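Local structure of effector protein hopAB3 (3TJY) at residues Asn8-Gln13 with Gln49-Met54. The protein is a type III effector that physically interacts with the plant protein Pto, triggering host immunity in resistant tomato and promoting virulence in susceptible plants. Sequence-based numbering, arbitrary orientation.
Sequences NRIVQQ and QHFPDM
His50 and Gln13 meet tip to tip: the imidazole NE2 donates to the Gln13 amide oxygen OE1 at 2.7 Å, with a nearly straight N-H...O angle of 163°. The bond lies in the carbonyl plane and in the ring plane, although amide and imidazole are turned 79° apart. One face of the same ring rests on Ile10, whose CG1 sits over the centre, 3.5 Å from the centroid, in a CH-pi contact. A chi1 of -64° puts this CG1 beside the backbone N and over the ring. CD1 of Ile10 touches CB of His50 and also lies 3.8 Å from CE2 of Phe51. While OE1 of Gln13 accepts from the histidine, its NE2 donates to OE1 of Gln49 at 3.1 Å, coming from above that carbonyl plane, and the two bonds together are consistent with the modelled orientation of the Gln13 amide. These contacts join helix 3-16 to the C-terminal end of helix 41-50 in the small helical bundle that forms the Pto-binding domain of this HopAB effector. Ile10 also packs on Val46 and Leu69, and Phe51 packs on Leu65 and Leu69 of helix 64-77. The guanidinium of Arg9 lies with one face against Gln13 NE2, offset toward the rim, and its NH2 bonds Gln12 OE1 at 2.8 Å from above the carbonyl plane. The other ring nitrogen of His50, ND1, has a weak hydrogen bond with NE of Arg6, and NH2 of Arg6 makes a weak hydrogen bond to the backbone oxygen of Gln49.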
# COMPACT_ATOMS: atom_id res chain seq x y z
N ASN A 8 -8.77 -3.28 -0.47
CA ASN A 8 -9.68 -2.48 0.36
C ASN A 8 -9.40 -2.63 1.84
O ASN A 8 -9.56 -1.67 2.61
CB ASN A 8 -11.13 -2.85 0.07
CG ASN A 8 -11.58 -2.40 -1.30
OD1 ASN A 8 -11.04 -1.44 -1.86
ND2 ASN A 8 -12.59 -3.09 -1.84
N ARG A 9 -9.03 -3.85 2.25
CA ARG A 9 -8.64 -4.12 3.63
C ARG A 9 -7.34 -3.36 3.98
O ARG A 9 -7.20 -2.84 5.08
CB ARG A 9 -8.45 -5.63 3.83
CG ARG A 9 -7.84 -6.04 5.16
CD ARG A 9 -8.71 -5.60 6.33
NE ARG A 9 -8.41 -6.34 7.55
CZ ARG A 9 -8.79 -5.96 8.77
NH1 ARG A 9 -8.47 -6.69 9.83
NH2 ARG A 9 -9.47 -4.83 8.92
N ILE A 10 -6.41 -3.29 3.03
CA ILE A 10 -5.19 -2.51 3.25
C ILE A 10 -5.57 -1.05 3.53
O ILE A 10 -5.10 -0.45 4.49
CB ILE A 10 -4.21 -2.60 2.05
CG1 ILE A 10 -3.71 -4.04 1.89
CG2 ILE A 10 -3.00 -1.70 2.26
CD1 ILE A 10 -2.92 -4.28 0.55
N VAL A 11 -6.41 -0.48 2.68
CA VAL A 11 -6.83 0.90 2.88
C VAL A 11 -7.52 1.06 4.23
O VAL A 11 -7.23 2.00 4.96
CB VAL A 11 -7.70 1.39 1.71
CG1 VAL A 11 -8.32 2.77 2.01
CG2 VAL A 11 -6.87 1.41 0.43
N GLN A 12 -8.44 0.15 4.55
CA GLN A 12 -9.12 0.16 5.84
C GLN A 12 -8.14 0.16 7.01
O GLN A 12 -8.30 0.91 7.97
CB GLN A 12 -10.00 -1.09 5.98
CG GLN A 12 -10.59 -1.32 7.36
CD GLN A 12 -11.37 -2.63 7.45
OE1 GLN A 12 -10.98 -3.64 6.85
NE2 GLN A 12 -12.48 -2.62 8.19
N GLN A 13 -7.17 -0.75 6.94
CA GLN A 13 -6.18 -0.86 8.00
C GLN A 13 -5.29 0.38 8.09
O GLN A 13 -4.88 0.77 9.20
CB GLN A 13 -5.34 -2.11 7.80
CG GLN A 13 -6.10 -3.40 8.06
CD GLN A 13 -5.19 -4.60 7.84
OE1 GLN A 13 -4.58 -4.72 6.80
NE2 GLN A 13 -5.08 -5.45 8.85
N GLN A 49 1.81 -6.93 6.43
CA GLN A 49 0.78 -7.97 6.49
C GLN A 49 0.38 -8.41 5.09
O GLN A 49 -0.19 -9.50 4.93
CB GLN A 49 -0.48 -7.47 7.21
CG GLN A 49 -0.31 -7.17 8.67
CD GLN A 49 -1.60 -6.68 9.32
OE1 GLN A 49 -2.64 -7.33 9.20
NE2 GLN A 49 -1.53 -5.54 10.01
N HIS A 50 0.66 -7.58 4.10
CA HIS A 50 0.16 -7.82 2.74
C HIS A 50 1.24 -7.93 1.67
O HIS A 50 1.02 -8.53 0.61
CB HIS A 50 -0.83 -6.74 2.35
CG HIS A 50 -2.00 -6.66 3.27
ND1 HIS A 50 -3.10 -7.47 3.14
CD2 HIS A 50 -2.21 -5.90 4.37
CE1 HIS A 50 -3.96 -7.20 4.12
NE2 HIS A 50 -3.44 -6.25 4.87
N PHE A 51 2.40 -7.34 1.94
CA PHE A 51 3.54 -7.44 1.05
C PHE A 51 4.73 -7.92 1.87
O PHE A 51 5.61 -7.14 2.21
CB PHE A 51 3.87 -6.08 0.41
CG PHE A 51 2.73 -5.49 -0.38
CD1 PHE A 51 2.57 -5.80 -1.72
CD2 PHE A 51 1.83 -4.62 0.23
CE1 PHE A 51 1.52 -5.25 -2.47
CE2 PHE A 51 0.76 -4.07 -0.51
CZ PHE A 51 0.61 -4.40 -1.86
N PRO A 52 4.76 -9.22 2.21
CA PRO A 52 5.72 -9.71 3.19
C PRO A 52 7.18 -9.48 2.81
O PRO A 52 8.00 -9.35 3.71
CB PRO A 52 5.43 -11.22 3.23
CG PRO A 52 4.60 -11.50 1.98
CD PRO A 52 3.84 -10.27 1.73
N ASP A 53 7.49 -9.45 1.52
CA ASP A 53 8.87 -9.37 1.07
C ASP A 53 9.31 -7.93 0.79
O ASP A 53 10.38 -7.72 0.23
CB ASP A 53 9.07 -10.18 -0.21
CG ASP A 53 8.76 -11.64 -0.03
OD1 ASP A 53 9.21 -12.23 0.97
OD2 ASP A 53 8.07 -12.21 -0.91
N MSE A 54 8.50 -6.96 1.19
CA MSE A 54 8.72 -5.57 0.76
C MSE A 54 10.09 -5.01 1.14
O MSE A 54 10.74 -4.33 0.34
CB MSE A 54 7.62 -4.66 1.29
CG MSE A 54 7.82 -3.19 0.96
SE MSE A 54 6.40 -2.15 1.81
CE MSE A 54 5.95 -3.51 3.12